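Local structure of rhamnosidase B (Bacillus sp., 2OKX) at residues 236-240 against 307-311; 611-615 against 659-664; 622-628 against 676-682; 627-632 against 697-702. The protein hydrolyses terminal alpha-L-rhamnose residues from rhamnosides, probably with inversion at the anomeric carbon, as a glycoside hydrolase of family 78. All coordinates share one frame; numbering follows the deposited sequence.

Contact 1 of 4, residues 236-240 against 307-311; sequences HANPV and SSDHG
Val240 and Asp309 form an antiparallel hydrogen-bonded pair where strand 240-252 begins and strand 297-309 ends. Their CA atoms are 5.6 Å apart, and the touching parts of the two segments run 173° apart. This is the last pair of the ladder between these strands, in the antiparallel sheet of domain D2. Asp309 N gives a strong bond to Val240 O at 2.8 Å, almost head-on to the carbonyl. The return bond from Val240 N to Asp309 O is weak at 3.4 Å, although almost straight. Ser308 CA adds a C-H...O contact to Val240 O. The side chains of Val240 and Asp309 leave the same face of the sheet, and Val240 CG2 lies 3.6 Å from Asp309 O. With CG trans to the backbone N (chi1 -164°), the Asp309 carboxylate swings away from Val240 and back to its own chain. OD1 accepts from Gly311 N in an Asx turn and forms a salt bridge with Arg267, and OD2 is bonded to Tyr242 OH. Beyond the sheet, Pro239 and His310 lie side by side and point the same way. The imidazole also meets Trp622 edge-to-face, so the turn after the strand reaches the catalytic domain. Pro239 CG sits over the middle of the His310 ring, 3.5 Å from its centroid and 10° off the normal, a CH-pi contact.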
# COMPACT_ATOMS: atom_id res chain seq x y z
N HIS A 236 -12.58 -1.60 13.46
CA HIS A 236 -11.14 -1.78 13.58
C HIS A 236 -10.61 -2.52 12.36
O HIS A 236 -11.39 -2.98 11.52
CB HIS A 236 -10.79 -2.58 14.84
CG HIS A 236 -11.25 -4.00 14.80
ND1 HIS A 236 -12.42 -4.43 15.38
CD2 HIS A 236 -10.70 -5.09 14.20
CE1 HIS A 236 -12.58 -5.72 15.15
NE2 HIS A 236 -11.55 -6.15 14.44
N ALA A 237 -9.29 -2.63 12.26
CA ALA A 237 -8.68 -3.30 11.12
C ALA A 237 -7.82 -4.48 11.57
O ALA A 237 -6.83 -4.81 10.91
CB ALA A 237 -7.84 -2.32 10.31
N ASN A 238 -8.18 -5.08 12.69
CA ASN A 238 -7.45 -6.24 13.19
C ASN A 238 -8.06 -7.47 12.53
O ASN A 238 -9.23 -7.45 12.14
CB ASN A 238 -7.59 -6.39 14.70
CG ASN A 238 -6.99 -5.23 15.46
OD1 ASN A 238 -5.84 -4.85 15.23
ND2 ASN A 238 -7.75 -4.67 16.39
N PRO A 239 -7.28 -8.54 12.38
CA PRO A 239 -7.83 -9.74 11.77
C PRO A 239 -8.89 -10.34 12.69
O PRO A 239 -8.76 -10.27 13.91
CB PRO A 239 -6.61 -10.67 11.68
CG PRO A 239 -5.46 -9.72 11.57
CD PRO A 239 -5.82 -8.64 12.55
N VAL A 240 -9.94 -10.91 12.11
CA VAL A 240 -10.96 -11.57 12.92
C VAL A 240 -11.15 -12.93 12.29
O VAL A 240 -10.80 -13.14 11.12
CB VAL A 240 -12.33 -10.83 12.90
CG1 VAL A 240 -12.18 -9.41 13.40
CG2 VAL A 240 -12.93 -10.85 11.50
N SER A 307 -12.79 -19.27 8.71
CA SER A 307 -11.41 -18.86 8.49
C SER A 307 -11.08 -17.53 9.16
O SER A 307 -11.89 -16.95 9.88
CB SER A 307 -11.18 -18.68 7.00
OG SER A 307 -12.05 -17.67 6.50
N SER A 308 -9.87 -17.06 8.89
CA SER A 308 -9.40 -15.78 9.39
C SER A 308 -9.64 -14.84 8.21
O SER A 308 -9.41 -15.22 7.06
CB SER A 308 -7.90 -15.84 9.70
OG SER A 308 -7.45 -14.57 10.15
N ASP A 309 -10.11 -13.63 8.48
CA ASP A 309 -10.38 -12.67 7.42
C ASP A 309 -9.91 -11.29 7.88
O ASP A 309 -10.49 -10.70 8.79
CB ASP A 309 -11.89 -12.63 7.13
CG ASP A 309 -12.22 -11.95 5.80
OD1 ASP A 309 -11.40 -11.15 5.31
OD2 ASP A 309 -13.31 -12.20 5.26
N HIS A 310 -8.86 -10.77 7.25
CA HIS A 310 -8.35 -9.46 7.63
C HIS A 310 -9.23 -8.37 7.02
O HIS A 310 -9.28 -7.24 7.52
CB HIS A 310 -6.91 -9.28 7.13
CG HIS A 310 -6.07 -8.43 8.02
ND1 HIS A 310 -6.59 -7.42 8.80
CD2 HIS A 310 -4.73 -8.44 8.26
CE1 HIS A 310 -5.61 -6.84 9.48
NE2 HIS A 310 -4.48 -7.44 9.17
N GLY A 311 -9.94 -8.72 5.96
CA GLY A 311 -10.80 -7.75 5.30
C GLY A 311 -10.63 -7.83 3.80
O GLY A 311 -9.69 -8.46 3.30

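Contact 2 of 4, residues 611-615 against 659-664; sequences TPLYL and HTLTHY
Leu613 lays CD2 over the centre of the Tyr664 ring, 3.5 Å from the centroid and 7° off the normal. This is a CH-pi contact. The CB of the same leucine is beside Tyr664 OH. Tyr664 OH donates to Leu613 O at 2.8 Å, with the donor tilted 18° from the carbonyl plane. One tyrosine therefore holds both the side chain and the backbone of Leu613. Thr630 OG1 is a second donor to this carbonyl.

Pro612 packs on the same helix slightly earlier, against His659 and His663. Pro612 CB lies over the His663 imidazole, 3.5 Å from the centroid, and the two side chains cross at about a right angle. The ring is held by its own helix: His663 ND1 donates to His659 O at 2.9 Å, nearly in the ring plane. This fixes the rotation of the face that the proline covers. His659 NE2 also approaches Pro612 CB, at 3.6 Å.

Thr660 does two jobs. Thr660 OG1 points away from the backbone N (chi1 -167°), which lets it reach Pro612 O and donate at 2.7 Å in the carbonyl plane. Its CB packs on one face of the Tyr614 ring, toward the rim. Tyr614 OH touches the edge of the His659 ring and is hydrogen-bonded to Ala656 O.

Residues 611-614 form a type I beta turn, and Thr611 OG1 accepts from Leu613 N in an ST turn. The turn sits against helix 647-665, a loop packed on a helix of the (alpha/alpha)6 barrel of the GH78 catalytic domain.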
# COMPACT_ATOMS: atom_id res chain seq x y z
N THR A 611 0.01 0.96 22.12
CA THR A 611 1.07 0.15 22.70
C THR A 611 2.41 0.88 22.68
O THR A 611 2.80 1.47 21.66
CB THR A 611 1.24 -1.19 21.95
OG1 THR A 611 2.50 -1.77 22.30
CG2 THR A 611 1.19 -0.98 20.44
N PRO A 612 3.14 0.85 23.81
CA PRO A 612 4.44 1.50 23.93
C PRO A 612 5.49 0.90 23.00
O PRO A 612 6.56 1.47 22.81
CB PRO A 612 4.79 1.29 25.41
CG PRO A 612 4.16 -0.03 25.70
CD PRO A 612 2.80 0.12 25.04
N LEU A 613 5.17 -0.25 22.42
CA LEU A 613 6.08 -0.92 21.49
C LEU A 613 5.94 -0.34 20.08
O LEU A 613 6.77 -0.59 19.21
CB LEU A 613 5.79 -2.43 21.47
CG LEU A 613 5.91 -3.15 22.82
CD1 LEU A 613 5.64 -4.64 22.62
CD2 LEU A 613 7.29 -2.93 23.42
N TYR A 614 4.87 0.44 19.89
CA TYR A 614 4.57 1.12 18.63
C TYR A 614 4.13 0.22 17.47
O TYR A 614 4.71 -0.84 17.24
CB TYR A 614 5.76 1.99 18.20
CG TYR A 614 6.10 3.10 19.18
CD1 TYR A 614 7.27 3.85 19.04
CD2 TYR A 614 5.26 3.40 20.26
CE1 TYR A 614 7.59 4.87 19.95
CE2 TYR A 614 5.57 4.41 21.17
CZ TYR A 614 6.73 5.14 21.01
OH TYR A 614 7.04 6.14 21.91
N LEU A 615 3.11 0.67 16.75
CA LEU A 615 2.56 -0.07 15.61
C LEU A 615 3.51 -0.15 14.43
O LEU A 615 4.29 0.77 14.18
CB LEU A 615 1.23 0.56 15.16
CG LEU A 615 -0.04 -0.05 15.76
CD1 LEU A 615 0.10 -0.17 17.27
CD2 LEU A 615 -1.24 0.81 15.39
N HIS A 659 11.01 6.25 25.49
CA HIS A 659 9.79 5.60 25.94
C HIS A 659 9.62 4.17 25.43
O HIS A 659 9.39 3.25 26.21
CB HIS A 659 8.57 6.44 25.53
CG HIS A 659 7.26 5.82 25.87
ND1 HIS A 659 6.85 5.60 27.17
CD2 HIS A 659 6.26 5.35 25.08
CE1 HIS A 659 5.66 5.03 27.16
NE2 HIS A 659 5.28 4.87 25.90
N THR A 660 9.74 3.98 24.12
CA THR A 660 9.57 2.65 23.55
C THR A 660 10.70 1.69 23.92
O THR A 660 10.45 0.51 24.19
CB THR A 660 9.42 2.71 22.01
OG1 THR A 660 8.96 1.44 21.53
CG2 THR A 660 10.75 3.05 21.34
N LEU A 661 11.94 2.17 23.95
CA LEU A 661 13.06 1.31 24.31
C LEU A 661 12.92 0.83 25.75
O LEU A 661 13.25 -0.31 26.07
CB LEU A 661 14.39 2.05 24.14
CG LEU A 661 14.90 2.16 22.70
CD1 LEU A 661 16.21 2.95 22.68
CD2 LEU A 661 15.11 0.77 22.13
N THR A 662 12.42 1.71 26.62
CA THR A 662 12.22 1.37 28.02
C THR A 662 11.30 0.16 28.12
O THR A 662 11.57 -0.78 28.87
CB THR A 662 11.60 2.54 28.80
OG1 THR A 662 12.54 3.63 28.85
CG2 THR A 662 11.24 2.12 30.22
N HIS A 663 10.21 0.18 27.36
CA HIS A 663 9.27 -0.93 27.39
C HIS A 663 9.77 -2.21 26.71
O HIS A 663 9.37 -3.30 27.09
CB HIS A 663 7.92 -0.50 26.81
CG HIS A 663 7.18 0.45 27.70
ND1 HIS A 663 7.53 1.77 27.84
CD2 HIS A 663 6.13 0.24 28.54
CE1 HIS A 663 6.73 2.34 28.73
NE2 HIS A 663 5.88 1.44 29.17
N TYR A 664 10.64 -2.08 25.71
CA TYR A 664 11.16 -3.28 25.07
C TYR A 664 12.08 -4.01 26.04
O TYR A 664 12.15 -5.24 26.05
CB TYR A 664 11.93 -2.93 23.78
CG TYR A 664 11.04 -2.88 22.55
CD1 TYR A 664 10.51 -1.67 22.10
CD2 TYR A 664 10.70 -4.05 21.87
CE1 TYR A 664 9.65 -1.63 21.00
CE2 TYR A 664 9.84 -4.02 20.77
CZ TYR A 664 9.32 -2.81 20.35
OH TYR A 664 8.46 -2.78 19.27

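Contact 3 of 4, residues 622-628 against 676-682; sequences WSSVIPN and MAGWNLL
Trp679 reaches across to residues 622-628 with the six-membered half of its indole. Trp679 CB lies 3.6 Å from Val625 O. The chain extends away from the Trp679 backbone N (chi1 -163°), which carries CD2 and CE3 alongside Ile626 CG1. Ile626 CD1 covers one face of the six-membered ring, 3.7 Å from its centroid, a CH-pi contact. Ser624 OG comes to the edge at CE3, in the ring plane. The Ser624 hydroxyl is hydrogen-bonded to Asp350 OD1 and Asp616 OD1. At the far rim, Trp679 CZ3 meets Trp622 CH2 at 3.6 Å. The two indoles meet rim to rim, planes 36° apart, and neither covers the other.

Water 1 accepts from Trp679 N at 2.9 Å and lies within bonding distance of Val625 O. Water 2 bridges in the other sense, accepting from Asn628 N and donating to Leu681 O at 2.9 Å. Pro627 CD lies against Trp679 O, and its CG passes Met676 SD. Ile626 occupies the N-cap position. Glycerol, probably from the crystallisation liquor, lies about 3 Å from the Trp679 side chain and may mark a pocket. In the (alpha/alpha)6 barrel, this loop runs beside the chain leading into helix 627-644.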
# COMPACT_ATOMS: atom_id res chain seq x y z
N TRP A 622 -5.18 -1.29 12.61
CA TRP A 622 -4.68 -2.64 12.84
C TRP A 622 -3.61 -2.53 13.92
O TRP A 622 -2.50 -2.07 13.66
CB TRP A 622 -4.06 -3.27 11.58
CG TRP A 622 -3.46 -4.65 11.82
CD1 TRP A 622 -3.74 -5.49 12.87
CD2 TRP A 622 -2.52 -5.35 10.99
NE1 TRP A 622 -3.03 -6.66 12.74
CE2 TRP A 622 -2.28 -6.61 11.60
CE3 TRP A 622 -1.86 -5.04 9.79
CZ2 TRP A 622 -1.41 -7.56 11.04
CZ3 TRP A 622 -0.99 -5.98 9.24
CH2 TRP A 622 -0.77 -7.23 9.86
N SER A 623 -3.96 -2.92 15.14
CA SER A 623 -3.03 -2.87 16.26
C SER A 623 -2.09 -4.04 16.10
O SER A 623 -2.37 -5.15 16.56
CB SER A 623 -3.80 -2.96 17.58
OG SER A 623 -2.93 -2.77 18.69
N SER A 624 -0.97 -3.79 15.43
CA SER A 624 0.03 -4.81 15.16
C SER A 624 1.42 -4.28 15.46
O SER A 624 1.72 -3.11 15.21
CB SER A 624 -0.05 -5.24 13.69
OG SER A 624 0.98 -6.15 13.36
N VAL A 625 2.27 -5.15 16.01
CA VAL A 625 3.63 -4.77 16.35
C VAL A 625 4.67 -5.74 15.82
O VAL A 625 4.50 -6.96 15.89
CB VAL A 625 3.83 -4.69 17.90
CG1 VAL A 625 5.31 -4.52 18.22
CG2 VAL A 625 3.03 -3.55 18.48
N ILE A 626 5.74 -5.18 15.28
CA ILE A 626 6.87 -5.95 14.79
C ILE A 626 8.07 -5.26 15.43
O ILE A 626 8.42 -4.13 15.06
CB ILE A 626 7.01 -5.91 13.26
CG1 ILE A 626 5.79 -6.57 12.61
CG2 ILE A 626 8.28 -6.64 12.84
CD1 ILE A 626 5.84 -6.60 11.09
N PRO A 627 8.70 -5.90 16.43
CA PRO A 627 9.86 -5.31 17.10
C PRO A 627 10.88 -4.66 16.16
O PRO A 627 11.22 -3.49 16.33
CB PRO A 627 10.45 -6.49 17.87
CG PRO A 627 9.21 -7.27 18.24
CD PRO A 627 8.40 -7.24 16.96
N ASN A 628 11.35 -5.40 15.17
CA ASN A 628 12.33 -4.87 14.23
C ASN A 628 11.85 -3.60 13.52
O ASN A 628 12.66 -2.70 13.25
CB ASN A 628 12.71 -5.94 13.20
CG ASN A 628 13.63 -7.00 13.78
OD1 ASN A 628 13.73 -8.12 13.25
ND2 ASN A 628 14.32 -6.66 14.86
N MET A 676 9.52 -12.56 23.60
CA MET A 676 8.21 -11.99 23.33
C MET A 676 7.22 -12.89 22.61
O MET A 676 7.61 -13.74 21.81
CB MET A 676 8.36 -10.70 22.52
CG MET A 676 9.13 -9.61 23.22
SD MET A 676 9.30 -8.19 22.14
CE MET A 676 7.79 -7.31 22.50
N ALA A 677 5.94 -12.68 22.90
CA ALA A 677 4.87 -13.43 22.26
C ALA A 677 4.26 -12.45 21.26
O ALA A 677 3.43 -11.62 21.63
CB ALA A 677 3.83 -13.85 23.29
N GLY A 678 4.70 -12.54 20.00
CA GLY A 678 4.18 -11.63 18.99
C GLY A 678 4.73 -11.92 17.61
O GLY A 678 5.32 -12.97 17.37
N TRP A 679 4.54 -10.97 16.69
CA TRP A 679 5.02 -11.13 15.32
C TRP A 679 6.50 -10.75 15.29
O TRP A 679 6.85 -9.59 15.12
CB TRP A 679 4.20 -10.21 14.40
CG TRP A 679 4.28 -10.54 12.94
CD1 TRP A 679 4.87 -11.63 12.37
CD2 TRP A 679 3.73 -9.77 11.87
NE1 TRP A 679 4.73 -11.58 11.00
CE2 TRP A 679 4.03 -10.45 10.67
CE3 TRP A 679 3.01 -8.56 11.81
CZ2 TRP A 679 3.64 -9.96 9.42
CZ3 TRP A 679 2.62 -8.08 10.56
CH2 TRP A 679 2.94 -8.78 9.38
N ASN A 680 7.35 -11.76 15.46
CA ASN A 680 8.81 -11.57 15.48
C ASN A 680 9.40 -11.74 14.09
O ASN A 680 10.24 -12.62 13.87
CB ASN A 680 9.43 -12.58 16.45
CG ASN A 680 8.75 -12.58 17.80
OD1 ASN A 680 8.54 -13.63 18.41
ND2 ASN A 680 8.41 -11.39 18.29
N LEU A 681 8.97 -10.89 13.17
CA LEU A 681 9.40 -10.96 11.78
C LEU A 681 10.64 -10.17 11.39
O LEU A 681 11.02 -9.20 12.04
CB LEU A 681 8.25 -10.49 10.88
CG LEU A 681 8.51 -10.45 9.37
CD1 LEU A 681 8.51 -11.87 8.83
CD2 LEU A 681 7.44 -9.61 8.68
N LEU A 682 11.26 -10.62 10.30
CA LEU A 682 12.42 -9.96 9.72
C LEU A 682 12.35 -10.09 8.20
O LEU A 682 12.27 -9.09 7.49
CB LEU A 682 13.74 -10.55 10.22
CG LEU A 682 14.95 -9.93 9.49
CD1 LEU A 682 14.92 -8.41 9.66
CD2 LEU A 682 16.25 -10.50 10.04
O HOH W 1 3.40 -8.52 17.67
O HOH W 2 10.89 -8.15 14.73

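Contact 4 of 4, residues 627-632 against 697-702; sequences PNWTFF and HQNLFL
Phe631 and Phe701 bury much of this contact, with Asn628 close behind. Phe631 CD2 packs against Phe701 CB at 3.7 Å. The Phe631 ring lies under Leu702: Leu702 CA is over one face, 4.2 Å from the centroid, and Leu702 CD1 touches Phe631 CE1 at 3.8 Å. Phe631 CE2 also approaches Gln698 O. On the opposite face of the ring is Pro627 O, from its own helix.

Phe701 presents a face to Phe632. The edge of Phe632 points into it in a T-shaped stack, with centroids 4.9 Å apart and planes at 82°. Phe632 CE1 sits over the centre of the Phe701 ring.

Helices 627-644 and 696-715 run nearly parallel here, at 23° with axes 9.6 Å apart. They are neighbours in the catalytic (alpha/alpha)6-barrel domain, and the rings fill the seam between them.

At the start of the seam, the amide of Asn628 stands at 81° to the Phe701 ring and crosses the Gln698 side chain at about a right angle. The Gln698 chain reaches out to bring its amide oxygen beside Pro627 CG. Gln698 OE1 also accepts from water 2 at 2.8 Å.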
# COMPACT_ATOMS: atom_id res chain seq x y z
N PRO A 627 8.70 -5.90 16.43
CA PRO A 627 9.86 -5.31 17.10
C PRO A 627 10.88 -4.66 16.16
O PRO A 627 11.22 -3.49 16.33
CB PRO A 627 10.45 -6.49 17.87
CG PRO A 627 9.21 -7.27 18.24
CD PRO A 627 8.40 -7.24 16.96
N ASN A 628 11.35 -5.40 15.17
CA ASN A 628 12.33 -4.87 14.23
C ASN A 628 11.85 -3.60 13.52
O ASN A 628 12.66 -2.70 13.25
CB ASN A 628 12.71 -5.94 13.20
CG ASN A 628 13.63 -7.00 13.78
OD1 ASN A 628 13.73 -8.12 13.25
ND2 ASN A 628 14.32 -6.66 14.86
N TRP A 629 10.56 -3.51 13.21
CA TRP A 629 10.06 -2.31 12.54
C TRP A 629 10.24 -1.10 13.45
O TRP A 629 10.64 -0.03 12.99
CB TRP A 629 8.58 -2.45 12.16
CG TRP A 629 8.31 -3.16 10.84
CD1 TRP A 629 7.24 -2.96 10.02
CD2 TRP A 629 9.07 -4.22 10.25
NE1 TRP A 629 7.28 -3.82 8.95
CE2 TRP A 629 8.40 -4.61 9.07
CE3 TRP A 629 10.26 -4.89 10.60
CZ2 TRP A 629 8.86 -5.63 8.24
CZ3 TRP A 629 10.73 -5.90 9.77
CH2 TRP A 629 10.03 -6.27 8.60
N THR A 630 9.96 -1.27 14.73
CA THR A 630 10.12 -0.15 15.66
C THR A 630 11.61 0.16 15.80
O THR A 630 11.99 1.33 15.91
CB THR A 630 9.49 -0.47 17.03
OG1 THR A 630 8.07 -0.59 16.87
CG2 THR A 630 9.77 0.65 18.02
N PHE A 631 12.44 -0.87 15.79
CA PHE A 631 13.88 -0.65 15.90
C PHE A 631 14.36 0.09 14.65
O PHE A 631 15.27 0.92 14.73
CB PHE A 631 14.64 -1.98 16.04
CG PHE A 631 14.23 -2.80 17.24
CD1 PHE A 631 13.69 -2.19 18.37
CD2 PHE A 631 14.40 -4.18 17.24
CE1 PHE A 631 13.32 -2.95 19.49
CE2 PHE A 631 14.04 -4.94 18.35
CZ PHE A 631 13.50 -4.32 19.48
N PHE A 632 13.77 -0.21 13.50
CA PHE A 632 14.16 0.46 12.26
C PHE A 632 13.70 1.91 12.28
O PHE A 632 14.31 2.77 11.64
CB PHE A 632 13.60 -0.27 11.03
CG PHE A 632 14.18 -1.64 10.82
CD1 PHE A 632 15.45 -1.96 11.30
CD2 PHE A 632 13.45 -2.63 10.16
CE1 PHE A 632 15.99 -3.23 11.12
CE2 PHE A 632 13.98 -3.90 9.98
CZ PHE A 632 15.25 -4.20 10.46
N HIS A 697 17.48 -12.58 15.55
CA HIS A 697 17.60 -11.33 14.80
C HIS A 697 17.08 -10.08 15.52
O HIS A 697 17.75 -9.05 15.50
CB HIS A 697 16.98 -11.46 13.39
CG HIS A 697 15.51 -11.77 13.38
ND1 HIS A 697 14.57 -10.97 13.98
CD2 HIS A 697 14.83 -12.77 12.77
CE1 HIS A 697 13.36 -11.47 13.75
NE2 HIS A 697 13.50 -12.56 13.01
N GLN A 698 15.92 -10.15 16.17
CA GLN A 698 15.42 -8.96 16.86
C GLN A 698 16.18 -8.68 18.16
O GLN A 698 16.17 -7.56 18.66
CB GLN A 698 13.91 -9.04 17.12
CG GLN A 698 13.40 -10.35 17.72
CD GLN A 698 11.88 -10.33 17.86
OE1 GLN A 698 11.17 -9.93 16.93
NE2 GLN A 698 11.38 -10.78 19.00
N ASN A 699 16.83 -9.71 18.70
CA ASN A 699 17.62 -9.52 19.91
C ASN A 699 18.83 -8.69 19.51
O ASN A 699 19.24 -7.76 20.21
CB ASN A 699 18.05 -10.87 20.47
CG ASN A 699 17.12 -11.36 21.57
OD1 ASN A 699 17.27 -10.99 22.74
ND2 ASN A 699 16.15 -12.19 21.20
N LEU A 700 19.40 -9.02 18.35
CA LEU A 700 20.56 -8.32 17.82
C LEU A 700 20.23 -6.87 17.48
O LEU A 700 21.00 -5.96 17.79
CB LEU A 700 21.08 -9.05 16.58
CG LEU A 700 21.63 -10.46 16.79
CD1 LEU A 700 21.79 -11.16 15.46
CD2 LEU A 700 22.96 -10.39 17.55
N PHE A 701 19.09 -6.65 16.83
CA PHE A 701 18.69 -5.29 16.47
C PHE A 701 18.36 -4.44 17.69
O PHE A 701 18.48 -3.22 17.65
CB PHE A 701 17.51 -5.32 15.49
CG PHE A 701 17.92 -5.44 14.04
CD1 PHE A 701 17.31 -6.37 13.21
CD2 PHE A 701 18.91 -4.61 13.52
CE1 PHE A 701 17.67 -6.48 11.86
CE2 PHE A 701 19.28 -4.71 12.17
CZ PHE A 701 18.66 -5.64 11.35
N LEU A 702 17.94 -5.08 18.78
CA LEU A 702 17.64 -4.32 19.99
C LEU A 702 18.94 -3.73 20.53
O LEU A 702 18.97 -2.59 21.01
CB LEU A 702 17.00 -5.22 21.05
CG LEU A 702 16.70 -4.56 22.41
CD1 LEU A 702 15.95 -3.24 22.21
CD2 LEU A 702 15.88 -5.51 23.26
O HOH W 2 10.89 -8.15 14.73

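In the fold
Contacts 2, 3 and 4 lie in the catalytic (alpha/alpha)6-barrel domain, with centres 10 to 12 Å apart. Contacts 3 and 4 share Pro627, Asn628 and water 2, which links Asn628 N, Leu681 O and Gln698 OE1. Contact 2 joins contact 4 through Thr630 OG1, 2.7 Å from Leu613 O. It meets contact 3 where Leu613 CD1 packs on Met676 CE at 3.4 Å. Contact 1 belongs to domain D2, about 16 Å from contact 3 between centres. Contacts 1 and 3 nevertheless touch: Asn238 OD1 is 2.7 Å from Ser623 N, a hydrogen bond. Bound glycerol, probably from the crystallisation liquor, lies about 4 Å from the His310 side chain and about 3 Å from that of Trp679; it may mark a pocket between the domains.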